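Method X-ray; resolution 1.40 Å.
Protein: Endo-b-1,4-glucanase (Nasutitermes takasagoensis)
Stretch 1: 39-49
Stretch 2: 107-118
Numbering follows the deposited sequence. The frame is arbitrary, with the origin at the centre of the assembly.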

# COMPACT_ATOMS: atom_id res chain seq x y z
N ASN A 39 -6.47 -18.39 -13.61
CA ASN A 39 -7.68 -18.27 -14.41
C ASN A 39 -8.40 -16.94 -14.17
O ASN A 39 -9.52 -16.74 -14.65
CB ASN A 39 -8.63 -19.43 -14.10
CG ASN A 39 -8.14 -20.75 -14.65
OD1 ASN A 39 -8.14 -21.76 -13.95
ND2 ASN A 39 -7.72 -20.75 -15.91
N ASP A 40 -7.78 -16.04 -13.42
CA ASP A 40 -8.40 -14.74 -13.15
C ASP A 40 -8.66 -14.04 -14.48
O ASP A 40 -7.75 -13.84 -15.29
CB ASP A 40 -7.48 -13.89 -12.27
CG ASP A 40 -7.52 -14.32 -10.81
OD1 ASP A 40 -8.10 -15.38 -10.51
OD2 ASP A 40 -6.96 -13.60 -9.96
N GLN A 41 -9.92 -13.66 -14.71
CA GLN A 41 -10.28 -13.04 -15.98
C GLN A 41 -11.50 -12.14 -15.90
O GLN A 41 -12.33 -12.27 -14.99
CB GLN A 41 -10.51 -14.13 -17.02
CG GLN A 41 -11.69 -15.03 -16.69
CD GLN A 41 -11.66 -16.33 -17.47
OE1 GLN A 41 -10.93 -17.26 -17.12
NE2 GLN A 41 -12.44 -16.40 -18.54
N GLY A 42 -11.61 -11.24 -16.87
CA GLY A 42 -12.73 -10.32 -16.94
C GLY A 42 -13.99 -10.94 -17.50
O GLY A 42 -14.03 -12.13 -17.81
N ASP A 43 -15.03 -10.12 -17.63
CA ASP A 43 -16.32 -10.60 -18.13
C ASP A 43 -16.30 -11.12 -19.56
O ASP A 43 -17.16 -11.93 -19.93
CB ASP A 43 -17.37 -9.50 -17.96
CG ASP A 43 -17.61 -9.15 -16.49
OD1 ASP A 43 -18.34 -8.18 -16.21
OD2 ASP A 43 -17.08 -9.86 -15.61
N GLN A 44 -15.34 -10.68 -20.36
CA GLN A 44 -15.22 -11.16 -21.74
C GLN A 44 -14.06 -12.15 -21.84
O GLN A 44 -13.67 -12.56 -22.93
CB GLN A 44 -14.97 -10.00 -22.71
CG GLN A 44 -16.24 -9.26 -23.12
CD GLN A 44 -16.79 -8.39 -22.01
OE1 GLN A 44 -18.00 -8.21 -21.89
NE2 GLN A 44 -15.90 -7.84 -21.20
N GLY A 45 -13.52 -12.54 -20.69
CA GLY A 45 -12.42 -13.48 -20.68
C GLY A 45 -11.05 -12.82 -20.76
O GLY A 45 -10.05 -13.50 -20.98
N GLN A 46 -11.01 -11.50 -20.57
CA GLN A 46 -9.74 -10.78 -20.61
C GLN A 46 -8.83 -11.29 -19.50
O GLN A 46 -9.28 -11.56 -18.39
CB GLN A 46 -9.94 -9.28 -20.41
CG GLN A 46 -10.86 -8.59 -21.41
CD GLN A 46 -12.28 -8.43 -20.89
OE1 GLN A 46 -12.95 -7.44 -21.21
NE2 GLN A 46 -12.74 -9.39 -20.11
N ASP A 47 -7.55 -11.40 -19.80
CA ASP A 47 -6.58 -11.87 -18.82
C ASP A 47 -6.45 -10.86 -17.68
O ASP A 47 -6.19 -9.69 -17.91
CB ASP A 47 -5.22 -12.05 -19.52
CG ASP A 47 -4.11 -12.40 -18.55
OD1 ASP A 47 -4.39 -12.98 -17.49
OD2 ASP A 47 -2.94 -12.11 -18.88
N LEU A 48 -6.66 -11.33 -16.45
CA LEU A 48 -6.52 -10.47 -15.27
C LEU A 48 -5.58 -11.13 -14.27
O LEU A 48 -5.65 -10.86 -13.07
CB LEU A 48 -7.88 -10.20 -14.62
CG LEU A 48 -8.90 -9.34 -15.38
CD1 LEU A 48 -10.15 -9.20 -14.54
CD2 LEU A 48 -8.31 -7.97 -15.70
N THR A 49 -4.71 -12.01 -14.76
CA THR A 49 -3.77 -12.69 -13.88
C THR A 49 -2.67 -11.73 -13.43
O THR A 49 -2.32 -10.78 -14.12
CB THR A 49 -3.10 -13.90 -14.57
OG1 THR A 49 -2.41 -13.47 -15.75
CG2 THR A 49 -4.16 -14.94 -14.94
N HIS A 107 -7.42 -2.37 -16.94
CA HIS A 107 -7.93 -1.24 -17.71
C HIS A 107 -8.29 -1.79 -19.08
O HIS A 107 -7.58 -1.58 -20.06
CB HIS A 107 -6.84 -0.18 -17.85
CG HIS A 107 -7.34 1.12 -18.40
ND1 HIS A 107 -6.52 2.01 -19.06
CD2 HIS A 107 -8.57 1.69 -18.38
CE1 HIS A 107 -7.22 3.07 -19.42
NE2 HIS A 107 -8.47 2.90 -19.02
N THR A 108 -9.42 -2.50 -19.12
CA THR A 108 -9.88 -3.16 -20.34
C THR A 108 -10.38 -2.25 -21.46
O THR A 108 -10.36 -2.63 -22.63
CB THR A 108 -10.96 -4.19 -19.98
OG1 THR A 108 -11.90 -3.60 -19.08
CG2 THR A 108 -10.33 -5.40 -19.31
N SER A 109 -10.83 -1.05 -21.11
CA SER A 109 -11.29 -0.08 -22.10
C SER A 109 -10.95 1.28 -21.50
O SER A 109 -10.75 1.38 -20.29
CB SER A 109 -12.79 -0.20 -22.34
OG SER A 109 -13.16 0.52 -23.50
N GLN A 110 -10.90 2.32 -22.32
CA GLN A 110 -10.55 3.64 -21.80
C GLN A 110 -11.35 4.05 -20.56
O GLN A 110 -10.78 4.58 -19.60
CB GLN A 110 -10.68 4.69 -22.90
CG GLN A 110 -9.56 4.62 -23.94
CD GLN A 110 -9.69 3.42 -24.88
OE1 GLN A 110 -8.71 3.00 -25.50
NE2 GLN A 110 -10.90 2.89 -25.01
N ASN A 111 -12.65 3.79 -20.57
CA ASN A 111 -13.50 4.14 -19.44
C ASN A 111 -14.07 2.91 -18.73
O ASN A 111 -15.21 2.92 -18.27
CB ASN A 111 -14.64 5.05 -19.89
CG ASN A 111 -14.15 6.39 -20.38
OD1 ASN A 111 -13.43 7.10 -19.67
ND2 ASN A 111 -14.52 6.75 -21.61
N GLU A 112 -13.26 1.85 -18.65
CA GLU A 112 -13.67 0.63 -17.98
C GLU A 112 -12.48 0.13 -17.19
O GLU A 112 -11.36 0.11 -17.69
CB GLU A 112 -14.10 -0.44 -18.99
CG GLU A 112 -14.71 -1.68 -18.33
CD GLU A 112 -15.24 -2.68 -19.34
OE1 GLU A 112 -14.45 -3.48 -19.88
OE2 GLU A 112 -16.46 -2.65 -19.60
N PHE A 113 -12.71 -0.26 -15.94
CA PHE A 113 -11.62 -0.72 -15.10
C PHE A 113 -12.06 -1.79 -14.11
O PHE A 113 -13.02 -1.59 -13.36
CB PHE A 113 -11.02 0.46 -14.34
CG PHE A 113 -9.80 0.12 -13.55
CD1 PHE A 113 -8.60 -0.13 -14.20
CD2 PHE A 113 -9.85 0.01 -12.17
CE1 PHE A 113 -7.46 -0.49 -13.48
CE2 PHE A 113 -8.72 -0.35 -11.44
CZ PHE A 113 -7.52 -0.60 -12.10
N TYR A 114 -11.37 -2.92 -14.11
CA TYR A 114 -11.70 -3.98 -13.17
C TYR A 114 -11.06 -3.66 -11.82
O TYR A 114 -9.85 -3.49 -11.72
CB TYR A 114 -11.26 -5.34 -13.69
CG TYR A 114 -12.25 -5.91 -14.68
CD1 TYR A 114 -12.24 -5.49 -16.01
CD2 TYR A 114 -13.23 -6.80 -14.26
CE1 TYR A 114 -13.22 -5.96 -16.91
CE2 TYR A 114 -14.20 -7.26 -15.15
CZ TYR A 114 -14.19 -6.84 -16.46
OH TYR A 114 -15.16 -7.28 -17.33
N GLY A 115 -11.91 -3.57 -10.80
CA GLY A 115 -11.43 -3.24 -9.47
C GLY A 115 -11.37 -4.38 -8.48
O GLY A 115 -10.98 -4.17 -7.32
N GLN A 116 -11.74 -5.58 -8.90
CA GLN A 116 -11.69 -6.71 -7.99
C GLN A 116 -11.76 -8.05 -8.69
O GLN A 116 -12.45 -8.20 -9.70
CB GLN A 116 -12.85 -6.62 -6.99
CG GLN A 116 -12.69 -7.49 -5.74
CD GLN A 116 -13.81 -7.27 -4.74
OE1 GLN A 116 -14.14 -6.14 -4.40
NE2 GLN A 116 -14.39 -8.36 -4.25
N VAL A 117 -11.00 -9.01 -8.18
CA VAL A 117 -11.05 -10.38 -8.67
C VAL A 117 -11.14 -11.22 -7.40
O VAL A 117 -10.28 -11.12 -6.51
CB VAL A 117 -9.80 -10.80 -9.47
CG1 VAL A 117 -9.95 -12.26 -9.91
CG2 VAL A 117 -9.64 -9.91 -10.69
N GLY A 118 -12.20 -12.01 -7.32
CA GLY A 118 -12.45 -12.83 -6.15
C GLY A 118 -13.56 -12.16 -5.35
O GLY A 118 -13.61 -10.93 -5.27
O HOH W 1 -15.65 -6.03 -19.54

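Stretch 2 leaves a helix at His107, turns, and runs as a strand through Val117. Stretch 1 has no regular secondary structure and is folded back on itself by its own backbone hydrogen bonds, such as Leu48 N to Asp40 O and Gly42 N to Gln46 O. Together they bury 398 Å².

His107 points away from stretch 1. Its NE2 donates to Gln110 O at 2.9 Å, which braces the type I turn from Ser109 to Glu112. Thr108 points toward stretch 1, and its CG2 lies 3.8 Å from Gln46 OE1. Its hydroxyl is used within its own stretch: Thr108 OG1 donates to Glu112 OE1 at 2.7 Å. Ser109, Gln110 and Asn111 do not reach the partner.

Glu112 makes its main link through a water. Water 1 donates to Glu112 OE1 at 2.8 Å and accepts from Gln44 NE2 at 2.5 Å. Water 1 is also hydrogen-bonded to Tyr114 OH at 2.6 Å. Gln44 NE2 donates to Gln46 OE1 as well, at 3.0 Å, so the two glutamines are tied together beside this water.

Tyr114 is buried at the centre of the contact and has the most area covered by the other stretch. Asp43 N donates to Tyr114 OH at 2.9 Å, the one direct hydrogen bond between the stretches. Asp43 lies in the type I turn from Gly42 to Gly45. Gly42 CA sits 4.2 Å from the Tyr114 ring centroid, off-centre. A CB here would be tight against Tyr114 CZ and would clash with Gln46 NE2, so glycine fits. Leu48 CD1 also packs off-centre, 4.3 Å from the Tyr114 ring centroid. Tyrosine suits the site: its ring packs against Gly42 and Leu48, and its hydroxyl serves Asp43 N and the water.

Gly115 and Gln116 make no contact across the stretches. Val117 points toward stretch 1 again. Its CG2 meets Leu48 CD1 at 3.9 Å, so this leucine methyl touches both Tyr114 and Val117. Leu48 and Val117 are buried, and their apolar side chains suit this packing. Val117 CG1 lies 3.3 Å from Asp40 OD2; both carboxylate oxygens of this buried aspartate are hydrogen-bonded elsewhere in the structure.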